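PDB 1E0C: sulfurtransferase from Azotobacter vinelandii, which probably transfers sulfane sulfur from a donor such as thiosulfate to a thiophilic acceptor such as cyanide, as a rhodanese built of two related domains. Local coordinates for residues L7-P13 against Y110-N114; V83-Y87 against F98-L102; A181-I187 against W258-H264; G219-D223 against G247-V251. One frame throughout, in Å; residues are numbered along the deposited sequence.

Interaction 1: residues L7-P13 against Y110-N114; sequences LPLVIEP and YHYLN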
loop_
_atom_site.group_PDB
_atom_site.type_symbol
_atom_site.label_atom_id
_atom_site.label_comp_id
_atom_site.label_asym_id
_atom_site.label_seq_id
_atom_site.Cartn_x
_atom_site.Cartn_y
_atom_site.Cartn_z
ATOM N N LEU A 7 0.942 -19.295 -4.783
ATOM C CA LEU A 7 1.551 -18.490 -3.732
ATOM C C LEU A 7 0.540 -17.627 -2.982
ATOM O O LEU A 7 -0.450 -17.172 -3.546
ATOM C CB LEU A 7 2.626 -17.575 -4.329
ATOM C CG LEU A 7 3.755 -18.271 -5.097
ATOM C CD1 LEU A 7 4.548 -17.242 -5.896
ATOM C CD2 LEU A 7 4.670 -19.003 -4.122
ATOM N N PRO A 8 0.869 -17.304 -1.740
ATOM C CA PRO A 8 0.070 -16.378 -0.950
ATOM C C PRO A 8 0.361 -14.954 -1.424
ATOM O O PRO A 8 1.257 -14.745 -2.255
ATOM C CB PRO A 8 0.591 -16.574 0.467
ATOM C CG PRO A 8 2.001 -17.022 0.299
ATOM C CD PRO A 8 2.083 -17.742 -1.016
ATOM N N LEU A 9 -0.340 -13.998 -0.834
ATOM C CA LEU A 9 -0.164 -12.602 -1.261
ATOM C C LEU A 9 1.273 -12.151 -1.061
ATOM O O LEU A 9 1.889 -11.563 -1.955
ATOM C CB LEU A 9 -1.116 -11.709 -0.472
ATOM C CG LEU A 9 -1.380 -10.305 -1.016
ATOM C CD1 LEU A 9 -2.585 -9.689 -0.303
ATOM C CD2 LEU A 9 -0.162 -9.413 -0.851
ATOM N N VAL A 10 1.794 -12.358 0.146
ATOM C CA VAL A 10 3.164 -11.949 0.461
ATOM C C VAL A 10 4.126 -13.069 0.086
ATOM O O VAL A 10 3.964 -14.203 0.551
ATOM C CB VAL A 10 3.302 -11.594 1.948
ATOM C CG1 VAL A 10 4.748 -11.342 2.334
ATOM C CG2 VAL A 10 2.435 -10.381 2.287
ATOM N N ILE A 11 4.985 -12.810 -0.899
ATOM C CA ILE A 11 5.923 -13.839 -1.351
ATOM C C ILE A 11 7.345 -13.459 -1.004
ATOM O O ILE A 11 7.640 -12.311 -0.681
ATOM C CB ILE A 11 5.778 -14.077 -2.869
ATOM C CG1 ILE A 11 6.303 -12.867 -3.648
ATOM C CG2 ILE A 11 4.312 -14.329 -3.201
ATOM C CD1 ILE A 11 6.219 -13.038 -5.159
ATOM N N GLU A 12 8.267 -14.426 -1.061
ATOM C CA GLU A 12 9.656 -14.129 -0.719
ATOM C C GLU A 12 10.473 -13.897 -1.992
ATOM O O GLU A 12 10.075 -14.307 -3.080
ATOM C CB GLU A 12 10.238 -15.326 0.059
ATOM C CG GLU A 12 9.495 -15.601 1.371
ATOM C CD GLU A 12 9.702 -14.497 2.389
ATOM O OE1 GLU A 12 10.805 -13.918 2.407
ATOM O OE2 GLU A 12 8.780 -14.185 3.176
ATOM N N PRO A 13 11.630 -13.286 -1.843
ATOM C CA PRO A 13 12.546 -13.065 -2.955
ATOM C C PRO A 13 12.806 -14.326 -3.752
ATOM O O PRO A 13 12.828 -14.293 -4.987
ATOM C CB PRO A 13 13.804 -12.549 -2.274
ATOM C CG PRO A 13 13.282 -11.824 -1.067
ATOM C CD PRO A 13 12.148 -12.702 -0.579
ATOM N N TYR A 110 -2.315 -10.345 -7.551
ATOM C CA TYR A 110 -1.133 -9.577 -7.207
ATOM C C TYR A 110 -0.458 -10.126 -5.952
ATOM O O TYR A 110 -1.017 -10.905 -5.183
ATOM C CB TYR A 110 -1.428 -8.093 -7.023
ATOM C CG TYR A 110 -2.542 -7.795 -6.043
ATOM C CD1 TYR A 110 -2.364 -7.998 -4.681
ATOM C CD2 TYR A 110 -3.761 -7.305 -6.489
ATOM C CE1 TYR A 110 -3.388 -7.727 -3.792
ATOM C CE2 TYR A 110 -4.792 -7.032 -5.603
ATOM C CZ TYR A 110 -4.589 -7.237 -4.253
ATOM O OH TYR A 110 -5.606 -6.975 -3.360
ATOM N N HIS A 111 0.817 -9.785 -5.831
ATOM C CA HIS A 111 1.646 -10.217 -4.719
ATOM C C HIS A 111 2.518 -9.060 -4.252
ATOM O O HIS A 111 2.871 -8.176 -5.037
ATOM C CB HIS A 111 2.583 -11.372 -5.153
ATOM C CG HIS A 111 1.807 -12.558 -5.640
ATOM N ND1 HIS A 111 1.334 -13.530 -4.789
ATOM C CD2 HIS A 111 1.337 -12.861 -6.876
ATOM C CE1 HIS A 111 0.612 -14.403 -5.479
ATOM N NE2 HIS A 111 0.586 -14.010 -6.741
ATOM N N TYR A 112 2.881 -9.107 -2.980
ATOM C CA TYR A 112 3.840 -8.194 -2.404
ATOM C C TYR A 112 5.154 -8.949 -2.162
ATOM O O TYR A 112 5.117 -10.063 -1.638
ATOM C CB TYR A 112 3.359 -7.672 -1.036
ATOM C CG TYR A 112 4.443 -6.920 -0.295
ATOM C CD1 TYR A 112 5.041 -5.811 -0.871
ATOM C CD2 TYR A 112 4.873 -7.314 0.971
ATOM C CE1 TYR A 112 6.021 -5.094 -0.226
ATOM C CE2 TYR A 112 5.855 -6.600 1.630
ATOM C CZ TYR A 112 6.432 -5.497 1.033
ATOM O OH TYR A 112 7.421 -4.790 1.666
ATOM N N LEU A 113 6.254 -8.357 -2.608
ATOM C CA LEU A 113 7.564 -8.960 -2.346
ATOM C C LEU A 113 7.981 -8.609 -0.916
ATOM O O LEU A 113 8.285 -7.459 -0.608
ATOM C CB LEU A 113 8.617 -8.408 -3.319
ATOM C CG LEU A 113 10.051 -8.885 -3.040
ATOM C CD1 LEU A 113 10.118 -10.405 -3.196
ATOM C CD2 LEU A 113 11.035 -8.207 -3.982
ATOM N N ASN A 114 7.957 -9.607 -0.037
ATOM C CA ASN A 114 8.267 -9.364 1.374
ATOM C C ASN A 114 9.614 -8.707 1.576
ATOM O O ASN A 114 10.649 -9.245 1.168
ATOM C CB ASN A 114 8.209 -10.702 2.130
ATOM C CG ASN A 114 7.844 -10.505 3.593
ATOM O OD1 ASN A 114 7.535 -9.396 4.016
ATOM N ND2 ASN A 114 7.873 -11.589 4.360
#
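Val10 pairs with Tyr112 and Ile11 with Leu113 in a short parallel ladder, stitched by Tyr112 N to Leu9 O, Ile11 N to Tyr112 O and Asn114 N to Ile11 O, each a 2.8 Å hydrogen bond. Just before the ladder, His111 reaches across to the incoming chain: its ND1 donates a hydrogen bond to Pro8 O at 2.8 Å, with the acceptor in the ring plane although the donor sits 37° out of the carbonyl plane. A chi1 of -60° sets CG beside the backbone N and swings the imidazole to that carbonyl. Ile11 CG2 leans on the ring at 3.5 Å from ND1, and Phe4 meets it as well. A phenylalanine in place of His111 would probably leave Pro8 O without its imidazole donor and the chain at Leu7-Pro8 less firmly tied to strand 110-113. Leu9 folds back so that CD2 rests 3.9 Å from Tyr112 CB, while CD1 touches the edge of the Tyr110 ring. Val10 splits its methyls, CG2 going to the Tyr112 ring edge and CG1 to Asn114 CG at 3.4 Å. Beyond the ladder, Asn114 ND2 donates almost straight (176°) to the syn side of Glu12 OE2 at 3.0 Å, the amide and carboxylate planes being strongly twisted. Glu12 OE1 forms a salt bridge with Arg206, and Asn114 OD1 accepts from Ile207 N, which ties this end to strand 206-207. Glu12 is also the N-cap of helix 13-17. Strand 10-11 thus forms the outer edge of the five-stranded parallel sheet at the core of the first rhodanese-like alpha/beta domain.

Interaction 2: residues V83-Y87 against F98-L102; sequences VYVVY and FIWLL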
loop_
_atom_site.group_PDB
_atom_site.type_symbol
_atom_site.label_atom_id
_atom_site.label_comp_id
_atom_site.label_asym_id
_atom_site.label_seq_id
_atom_site.Cartn_x
_atom_site.Cartn_y
_atom_site.Cartn_z
ATOM N N VAL A 83 -0.348 -10.622 -13.670
ATOM C CA VAL A 83 -0.133 -10.856 -12.247
ATOM C C VAL A 83 0.928 -9.855 -11.782
ATOM O O VAL A 83 2.043 -9.846 -12.300
ATOM C CB VAL A 83 0.340 -12.273 -11.898
ATOM C CG1 VAL A 83 0.503 -12.382 -10.376
ATOM C CG2 VAL A 83 -0.652 -13.329 -12.373
ATOM N N TYR A 84 0.530 -8.950 -10.890
ATOM C CA TYR A 84 1.447 -7.928 -10.424
ATOM C C TYR A 84 2.248 -8.450 -9.225
ATOM O O TYR A 84 1.706 -9.158 -8.379
ATOM C CB TYR A 84 0.706 -6.664 -9.971
ATOM C CG TYR A 84 0.109 -5.877 -11.122
ATOM C CD1 TYR A 84 -1.063 -6.293 -11.716
ATOM C CD2 TYR A 84 0.739 -4.724 -11.588
ATOM C CE1 TYR A 84 -1.636 -5.582 -12.764
ATOM C CE2 TYR A 84 0.173 -4.006 -12.631
ATOM C CZ TYR A 84 -0.979 -4.453 -13.226
ATOM O OH TYR A 84 -1.543 -3.737 -14.261
ATOM N N VAL A 85 3.527 -8.146 -9.247
ATOM C CA VAL A 85 4.377 -8.301 -8.064
ATOM C C VAL A 85 4.929 -6.917 -7.749
ATOM O O VAL A 85 5.375 -6.215 -8.662
ATOM C CB VAL A 85 5.517 -9.303 -8.242
ATOM C CG1 VAL A 85 6.410 -9.305 -7.004
ATOM C CG2 VAL A 85 4.935 -10.695 -8.470
ATOM N N VAL A 86 4.725 -6.473 -6.516
ATOM C CA VAL A 86 5.005 -5.079 -6.184
ATOM C C VAL A 86 6.060 -4.965 -5.103
ATOM O O VAL A 86 6.008 -5.682 -4.094
ATOM C CB VAL A 86 3.697 -4.411 -5.683
ATOM C CG1 VAL A 86 3.880 -2.914 -5.557
ATOM C CG2 VAL A 86 2.532 -4.760 -6.601
ATOM N N TYR A 87 6.968 -4.003 -5.244
ATOM C CA TYR A 87 7.955 -3.769 -4.203
ATOM C C TYR A 87 8.399 -2.322 -4.115
ATOM O O TYR A 87 8.271 -1.542 -5.055
ATOM C CB TYR A 87 9.174 -4.671 -4.400
ATOM C CG TYR A 87 10.096 -4.305 -5.541
ATOM C CD1 TYR A 87 9.909 -4.855 -6.802
ATOM C CD2 TYR A 87 11.194 -3.480 -5.334
ATOM C CE1 TYR A 87 10.770 -4.548 -7.847
ATOM C CE2 TYR A 87 12.074 -3.182 -6.366
ATOM C CZ TYR A 87 11.844 -3.722 -7.615
ATOM O OH TYR A 87 12.725 -3.453 -8.642
ATOM N N PHE A 98 0.314 0.940 -3.730
ATOM C CA PHE A 98 0.080 0.535 -5.125
ATOM C C PHE A 98 -0.862 -0.651 -5.182
ATOM O O PHE A 98 -1.746 -0.755 -6.034
ATOM C CB PHE A 98 1.426 0.237 -5.800
ATOM C CG PHE A 98 1.251 -0.068 -7.267
ATOM C CD1 PHE A 98 1.231 0.969 -8.192
ATOM C CD2 PHE A 98 1.091 -1.371 -7.703
ATOM C CE1 PHE A 98 1.067 0.678 -9.539
ATOM C CE2 PHE A 98 0.906 -1.653 -9.041
ATOM C CZ PHE A 98 0.901 -0.620 -9.963
ATOM N N ILE A 99 -0.787 -1.541 -4.183
ATOM C CA ILE A 99 -1.728 -2.663 -4.128
ATOM C C ILE A 99 -3.134 -2.182 -3.841
ATOM O O ILE A 99 -4.109 -2.691 -4.410
ATOM C CB ILE A 99 -1.242 -3.715 -3.105
ATOM C CG1 ILE A 99 -0.121 -4.517 -3.786
ATOM C CG2 ILE A 99 -2.374 -4.629 -2.672
ATOM C CD1 ILE A 99 0.711 -5.376 -2.872
ATOM N N TRP A 100 -3.259 -1.140 -3.014
ATOM C CA TRP A 100 -4.596 -0.536 -2.831
ATOM C C TRP A 100 -5.084 0.021 -4.164
ATOM O O TRP A 100 -6.240 -0.176 -4.540
ATOM C CB TRP A 100 -4.528 0.521 -1.735
ATOM C CG TRP A 100 -5.631 1.533 -1.777
ATOM C CD1 TRP A 100 -6.926 1.380 -1.386
ATOM C CD2 TRP A 100 -5.513 2.879 -2.266
ATOM N NE1 TRP A 100 -7.622 2.549 -1.583
ATOM C CE2 TRP A 100 -6.772 3.485 -2.120
ATOM C CE3 TRP A 100 -4.455 3.624 -2.795
ATOM C CZ2 TRP A 100 -7.016 4.800 -2.514
ATOM C CZ3 TRP A 100 -4.686 4.935 -3.165
ATOM C CH2 TRP A 100 -5.959 5.511 -3.023
ATOM N N LEU A 101 -4.180 0.591 -4.976
ATOM C CA LEU A 101 -4.600 1.056 -6.306
ATOM C C LEU A 101 -5.011 -0.104 -7.196
ATOM O O LEU A 101 -5.933 -0.006 -8.007
ATOM C CB LEU A 101 -3.514 1.893 -6.972
ATOM C CG LEU A 101 -3.339 3.330 -6.474
ATOM C CD1 LEU A 101 -2.188 4.005 -7.213
ATOM C CD2 LEU A 101 -4.629 4.132 -6.668
ATOM N N LEU A 102 -4.322 -1.245 -7.084
ATOM C CA LEU A 102 -4.740 -2.429 -7.834
ATOM C C LEU A 102 -6.144 -2.857 -7.440
ATOM O O LEU A 102 -6.956 -3.238 -8.286
ATOM C CB LEU A 102 -3.752 -3.571 -7.610
ATOM C CG LEU A 102 -2.366 -3.404 -8.247
ATOM C CD1 LEU A 102 -1.511 -4.620 -7.893
ATOM C CD2 LEU A 102 -2.494 -3.287 -9.770
#
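Leu102 sets its CD2 methyl squarely over the Tyr84 ring, 3.7 Å from the centroid and only 3° off the normal, a clean CH-pi contact. Its other methyl, CD1, drops beside the root of the same side chain, 3.7 Å from Tyr84 CB, so the leucine fork spans both the ring and its stem. With CG beside the backbone N (chi1 -71°), Tyr84 turns a ring face to the Leu102 methyl. Phe98, one helical turn before Leu102, crosses Tyr84 at about a right angle and presents a ring edge: Tyr84 CD2 lies in the phenyl plane, 4.0 Å from Phe98 CE2. Two residues along the strand, Val86 fits among three helix side chains. Both its methyls, CG1 and CG2, lie 3.8 Å from Phe98 CD2, and CG2 also approaches Ile99 CG1 at 3.9 Å and, more distantly, Leu102 CD1. The packing is apolar throughout; Tyr84 OH finds its partner elsewhere, in His78 ND1. Phe73 of helix 66-76 touches both Tyr84 and Leu102. Strand and helix segments run roughly antiparallel, their axes 9.9 Å apart, as expected where helix 93-104 returns across the sheet in the beta-alpha-beta crossover from strand 83-87 to strand 110-113.

Interaction 3: residues A181-I187 against W258-H264; sequences AAKGGHI and WGEWGNH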
loop_
_atom_site.group_PDB
_atom_site.type_symbol
_atom_site.label_atom_id
_atom_site.label_comp_id
_atom_site.label_asym_id
_atom_site.label_seq_id
_atom_site.Cartn_x
_atom_site.Cartn_y
_atom_site.Cartn_z
ATOM N N ALA A 181 -1.167 19.226 10.773
ATOM C CA ALA A 181 -2.435 19.735 10.255
ATOM C C ALA A 181 -2.964 20.750 11.266
ATOM O O ALA A 181 -2.329 20.942 12.312
ATOM C CB ALA A 181 -3.426 18.614 10.017
ATOM N N ALA A 182 -4.084 21.377 10.964
ATOM C CA ALA A 182 -4.677 22.346 11.876
ATOM C C ALA A 182 -4.951 21.706 13.237
ATOM O O ALA A 182 -4.804 22.364 14.258
ATOM C CB ALA A 182 -5.967 22.924 11.319
ATOM N N LYS A 183 -5.410 20.459 13.221
ATOM C CA LYS A 183 -5.725 19.735 14.444
ATOM C C LYS A 183 -4.763 18.558 14.639
ATOM O O LYS A 183 -4.467 17.838 13.688
ATOM C CB LYS A 183 -7.154 19.177 14.361
ATOM C CG LYS A 183 -8.209 20.268 14.204
ATOM C CD LYS A 183 -9.601 19.681 14.089
ATOM C CE LYS A 183 -9.884 19.183 12.673
ATOM N NZ LYS A 183 -11.347 18.955 12.482
ATOM N N GLY A 184 -4.327 18.375 15.873
ATOM C CA GLY A 184 -3.454 17.252 16.221
ATOM C C GLY A 184 -4.284 16.215 16.982
ATOM O O GLY A 184 -5.291 16.569 17.593
ATOM N N GLY A 185 -3.835 14.967 16.971
ATOM C CA GLY A 185 -4.561 13.914 17.684
ATOM C C GLY A 185 -4.864 12.772 16.717
ATOM O O GLY A 185 -4.146 12.587 15.733
ATOM N N HIS A 186 -5.932 12.036 16.982
ATOM C CA HIS A 186 -6.295 10.905 16.138
ATOM C C HIS A 186 -7.805 10.816 15.993
ATOM O O HIS A 186 -8.540 11.605 16.588
ATOM C CB HIS A 186 -5.721 9.594 16.703
ATOM C CG HIS A 186 -6.137 9.330 18.120
ATOM N ND1 HIS A 186 -5.350 9.660 19.194
ATOM C CD2 HIS A 186 -7.267 8.768 18.625
ATOM C CE1 HIS A 186 -5.971 9.323 20.311
ATOM N NE2 HIS A 186 -7.141 8.785 19.995
ATOM N N ILE A 187 -8.249 9.949 15.092
ATOM C CA ILE A 187 -9.684 9.768 14.873
ATOM C C ILE A 187 -10.275 9.038 16.069
ATOM O O ILE A 187 -9.655 8.122 16.610
ATOM C CB ILE A 187 -9.907 8.945 13.588
ATOM C CG1 ILE A 187 -9.205 9.666 12.426
ATOM C CG2 ILE A 187 -11.396 8.783 13.337
ATOM C CD1 ILE A 187 -9.491 9.036 11.067
ATOM N N TRP A 258 -4.958 11.875 7.423
ATOM C CA TRP A 258 -4.907 12.997 8.343
ATOM C C TRP A 258 -4.768 14.335 7.626
ATOM O O TRP A 258 -5.272 15.340 8.125
ATOM C CB TRP A 258 -3.810 12.868 9.394
ATOM C CG TRP A 258 -4.081 13.727 10.599
ATOM C CD1 TRP A 258 -3.451 14.874 10.972
ATOM C CD2 TRP A 258 -5.089 13.476 11.588
ATOM N NE1 TRP A 258 -3.992 15.347 12.160
ATOM C CE2 TRP A 258 -5.015 14.526 12.525
ATOM C CE3 TRP A 258 -6.043 12.472 11.763
ATOM C CZ2 TRP A 258 -5.840 14.576 13.654
ATOM C CZ3 TRP A 258 -6.870 12.534 12.873
ATOM C CH2 TRP A 258 -6.762 13.585 13.792
ATOM N N GLY A 259 -4.161 14.339 6.441
ATOM C CA GLY A 259 -4.085 15.573 5.654
ATOM C C GLY A 259 -5.486 16.130 5.420
ATOM O O GLY A 259 -5.666 17.345 5.300
ATOM N N GLU A 260 -6.471 15.248 5.307
ATOM C CA GLU A 260 -7.853 15.672 5.221
ATOM C C GLU A 260 -8.491 15.796 6.609
ATOM O O GLU A 260 -8.977 16.875 6.948
ATOM C CB GLU A 260 -8.697 14.722 4.372
ATOM C CG GLU A 260 -10.181 15.097 4.386
ATOM C CD GLU A 260 -11.020 14.139 3.572
ATOM O OE1 GLU A 260 -10.888 12.911 3.775
ATOM O OE2 GLU A 260 -11.841 14.600 2.751
ATOM N N TRP A 261 -8.461 14.727 7.399
ATOM C CA TRP A 261 -9.154 14.688 8.687
ATOM C C TRP A 261 -8.670 15.753 9.650
ATOM O O TRP A 261 -9.477 16.379 10.364
ATOM C CB TRP A 261 -9.014 13.305 9.352
ATOM C CG TRP A 261 -10.014 13.027 10.439
ATOM C CD1 TRP A 261 -9.919 13.374 11.762
ATOM C CD2 TRP A 261 -11.230 12.282 10.309
ATOM N NE1 TRP A 261 -11.009 12.897 12.455
ATOM C CE2 TRP A 261 -11.835 12.234 11.581
ATOM C CE3 TRP A 261 -11.880 11.674 9.236
ATOM C CZ2 TRP A 261 -13.044 11.578 11.797
ATOM C CZ3 TRP A 261 -13.076 11.016 9.446
ATOM C CH2 TRP A 261 -13.657 10.989 10.730
ATOM N N GLY A 262 -7.373 16.034 9.665
ATOM C CA GLY A 262 -6.812 17.002 10.597
ATOM C C GLY A 262 -7.123 18.440 10.192
ATOM O O GLY A 262 -6.854 19.366 10.949
ATOM N N ASN A 263 -7.640 18.625 8.981
ATOM C CA ASN A 263 -7.892 19.967 8.470
ATOM C C ASN A 263 -9.363 20.227 8.197
ATOM O O ASN A 263 -9.754 21.383 7.971
ATOM C CB ASN A 263 -7.073 20.191 7.190
ATOM C CG ASN A 263 -5.599 20.393 7.477
ATOM O OD1 ASN A 263 -5.219 21.231 8.290
ATOM N ND2 ASN A 263 -4.748 19.576 6.858
ATOM N N HIS A 264 -10.187 19.185 8.141
ATOM C CA HIS A 264 -11.587 19.405 7.734
ATOM C C HIS A 264 -12.384 19.935 8.915
ATOM O O HIS A 264 -12.164 19.526 10.054
ATOM C CB HIS A 264 -12.184 18.095 7.216
ATOM C CG HIS A 264 -13.431 18.317 6.413
ATOM N ND1 HIS A 264 -14.675 18.466 7.000
ATOM C CD2 HIS A 264 -13.613 18.484 5.084
ATOM C CE1 HIS A 264 -15.575 18.673 6.051
ATOM N NE2 HIS A 264 -14.951 18.695 4.881
#
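Helix 257-261 and the residues that follow it, in the second rhodanese-like domain, are strapped down by loop 181-187, with Trp258 as the anchor. Its indole NE1 donates to Lys183 O at 3.0 Å. The ring is also sandwiched: Gly185 O stands 3.3 Å above one face, toward the rim, and Gly262 CA covers the opposite face. A side chain on Gly262 would run into Ala181 CB and the indole itself, so glycine suits this spot. Replacing the indole of Trp258 by a leucine would probably leave Lys183 O without its donor and open a gap between Gly185 and Gly262. More hydrogen bonds continue the strap. Lys183 N binds Gly262 O in the carbonyl plane at 2.9 Å, and Ala182 N binds the side-chain acceptor Asn263 OD1 at 2.9 Å, while Asn263 ND2 is held by Gly259 O. Lys183 bends at chi3 (-80°), bringing NZ to His264 O at 2.6 Å; Thr267 O is a second acceptor for the same ammonium. At the far end, Ile187 lies over the Trp261 indole, CG1 3.7 Å from the centroid of the five-membered ring, and CG2 runs on over CZ2. Trp261 NE1 bonds Pro268 O. Ile187 and Trp261 both pack on Leu154 of helix 151-157, and Ile187 also reaches Ile165 of strand 163-167; Trp258 touches Gln231, next to the persulfidated Cys230.

Interaction 4: residues G219-D223 against G247-V251; sequences GITPD and GYPRV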
loop_
_atom_site.group_PDB
_atom_site.type_symbol
_atom_site.label_atom_id
_atom_site.label_comp_id
_atom_site.label_asym_id
_atom_site.label_seq_id
_atom_site.Cartn_x
_atom_site.Cartn_y
_atom_site.Cartn_z
ATOM N N GLY A 219 -6.989 -4.847 19.060
ATOM C CA GLY A 219 -8.374 -5.038 18.668
ATOM C C GLY A 219 -8.545 -4.955 17.153
ATOM O O GLY A 219 -9.663 -4.823 16.662
ATOM N N ILE A 220 -7.434 -5.057 16.427
ATOM C CA ILE A 220 -7.500 -5.053 14.955
ATOM C C ILE A 220 -7.622 -6.504 14.497
ATOM O O ILE A 220 -6.631 -7.218 14.351
ATOM C CB ILE A 220 -6.268 -4.375 14.347
ATOM C CG1 ILE A 220 -6.155 -2.918 14.803
ATOM C CG2 ILE A 220 -6.274 -4.462 12.823
ATOM C CD1 ILE A 220 -4.771 -2.317 14.619
ATOM N N THR A 221 -8.855 -6.993 14.467
ATOM C CA THR A 221 -9.161 -8.397 14.223
ATOM C C THR A 221 -10.048 -8.523 12.989
ATOM O O THR A 221 -10.706 -7.544 12.615
ATOM C CB THR A 221 -9.903 -8.994 15.442
ATOM O OG1 THR A 221 -11.043 -8.171 15.723
ATOM C CG2 THR A 221 -8.984 -8.992 16.657
ATOM N N PRO A 222 -9.985 -9.651 12.308
ATOM C CA PRO A 222 -10.609 -9.817 11.006
ATOM C C PRO A 222 -12.118 -9.783 10.996
ATOM O O PRO A 222 -12.724 -9.541 9.940
ATOM C CB PRO A 222 -10.065 -11.143 10.495
ATOM C CG PRO A 222 -9.635 -11.877 11.724
ATOM C CD PRO A 222 -9.122 -10.816 12.661
ATOM N N ASP A 223 -12.753 -9.925 12.159
ATOM C CA ASP A 223 -14.198 -9.855 12.287
ATOM C C ASP A 223 -14.688 -8.409 12.319
ATOM O O ASP A 223 -15.883 -8.160 12.377
ATOM C CB ASP A 223 -14.653 -10.538 13.598
ATOM C CG ASP A 223 -14.043 -9.849 14.801
ATOM O OD1 ASP A 223 -12.811 -9.982 14.985
ATOM O OD2 ASP A 223 -14.765 -9.151 15.544
ATOM N N GLY A 247 -5.585 -12.016 5.452
ATOM C CA GLY A 247 -6.879 -12.555 5.093
ATOM C C GLY A 247 -8.050 -11.822 5.725
ATOM O O GLY A 247 -9.155 -12.372 5.801
ATOM N N TYR A 248 -7.834 -10.599 6.202
ATOM C CA TYR A 248 -8.967 -9.842 6.779
ATOM C C TYR A 248 -9.948 -9.540 5.647
ATOM O O TYR A 248 -9.541 -9.003 4.613
ATOM C CB TYR A 248 -8.465 -8.557 7.407
ATOM C CG TYR A 248 -7.757 -8.632 8.738
ATOM C CD1 TYR A 248 -6.726 -9.526 8.973
ATOM C CD2 TYR A 248 -8.096 -7.752 9.761
ATOM C CE1 TYR A 248 -6.061 -9.554 10.188
ATOM C CE2 TYR A 248 -7.430 -7.762 10.973
ATOM C CZ TYR A 248 -6.420 -8.682 11.187
ATOM O OH TYR A 248 -5.762 -8.712 12.403
ATOM N N PRO A 249 -11.217 -9.883 5.804
ATOM C CA PRO A 249 -12.183 -9.774 4.729
ATOM C C PRO A 249 -12.662 -8.362 4.453
ATOM O O PRO A 249 -13.196 -8.117 3.353
ATOM C CB PRO A 249 -13.357 -10.646 5.195
ATOM C CG PRO A 249 -13.250 -10.599 6.687
ATOM C CD PRO A 249 -11.767 -10.632 6.968
ATOM N N ARG A 250 -12.553 -7.451 5.407
ATOM C CA ARG A 250 -13.110 -6.100 5.247
ATOM C C ARG A 250 -12.068 -5.041 5.571
ATOM O O ARG A 250 -11.722 -4.789 6.725
ATOM C CB ARG A 250 -14.336 -5.918 6.151
ATOM C CG ARG A 250 -15.544 -6.748 5.707
ATOM C CD ARG A 250 -16.780 -6.384 6.503
ATOM N NE ARG A 250 -16.643 -6.718 7.918
ATOM C CZ ARG A 250 -17.348 -6.160 8.895
ATOM N NH1 ARG A 250 -18.207 -5.178 8.640
ATOM N NH2 ARG A 250 -17.180 -6.571 10.146
ATOM N N VAL A 251 -11.442 -4.496 4.527
ATOM C CA VAL A 251 -10.318 -3.591 4.676
ATOM C C VAL A 251 -10.478 -2.402 3.714
ATOM O O VAL A 251 -10.814 -2.613 2.552
ATOM C CB VAL A 251 -8.971 -4.256 4.319
ATOM C CG1 VAL A 251 -7.823 -3.274 4.567
ATOM C CG2 VAL A 251 -8.752 -5.520 5.138
HETATM O O HOH W 1 -15.203 -8.834 9.078
HETATM O O HOH W 2 -11.697 -7.591 8.123
#
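Tyr248 swings its CG beside the backbone N (chi1 -76°), which slides the phenol against Pro222 and carries its hydroxyl to Ile220. The proline lies across one face of the ring, its CB 3.9 Å from the centroid and 14° off the normal, a CH-pi contact, and its CD sits near CZ. At the ring's end, Tyr248 OH donates to Ile220 O at 2.6 Å, tilted from the carbonyl plane. Ile220, the centre of an inverse gamma turn, adds CG2 at 4.0 Å from Tyr248 CE2, so the phenol is held both by its hydroxyl and by its flank. Pro249 CD packs on Pro222 CB at 3.9 Å. Beyond the prolines the contact turns polar. Arg250 bends at chi3 (-65°) and brings NH2 to Asp223 O in a weak 3.0 Å hydrogen bond, in the guanidinium plane. Water 1 lies near that plane too, accepting from Arg250 NE at 2.8 Å and donating to Pro222 O. Water 2 accepts from Arg250 N at 2.9 Å, close to the same proline carbonyl. Within its own turn, Thr221 OG1 donates to Asp223 OD1 at 2.6 Å, tying the threonine to the aspartate. Gly219 and Gly247 each close a helix with a Schellman motif, after which the chain heads for a strand: these are two neighbouring alpha-to-beta turns at the entry to strands 225-228 and 251-253 in the parallel sheet of the second rhodanese-like domain.

Interactions 1 and 2 belong to one sheet of the first rhodanese-like domain, their centres 10 Å apart, and meet directly: His111 N lies 2.8 Å from Tyr84 O, probably hydrogen-bonded, and Tyr110 packs on Ile99. Interaction 2 is nested within the chain loop that interaction 1 closes. Interactions 3 and 4 repeat that nesting in the second domain but do not touch, their nearest atoms being about 12 Å apart. Interaction 3 borders the loop of the persulfidated Cys230, whereas interaction 4 sits where strand 225-228 begins, the end away from that cysteine. Between domains, interactions 1 and 4 come within about 7 Å, nearest atoms, while the centres of 1 and 3 are 33 Å apart.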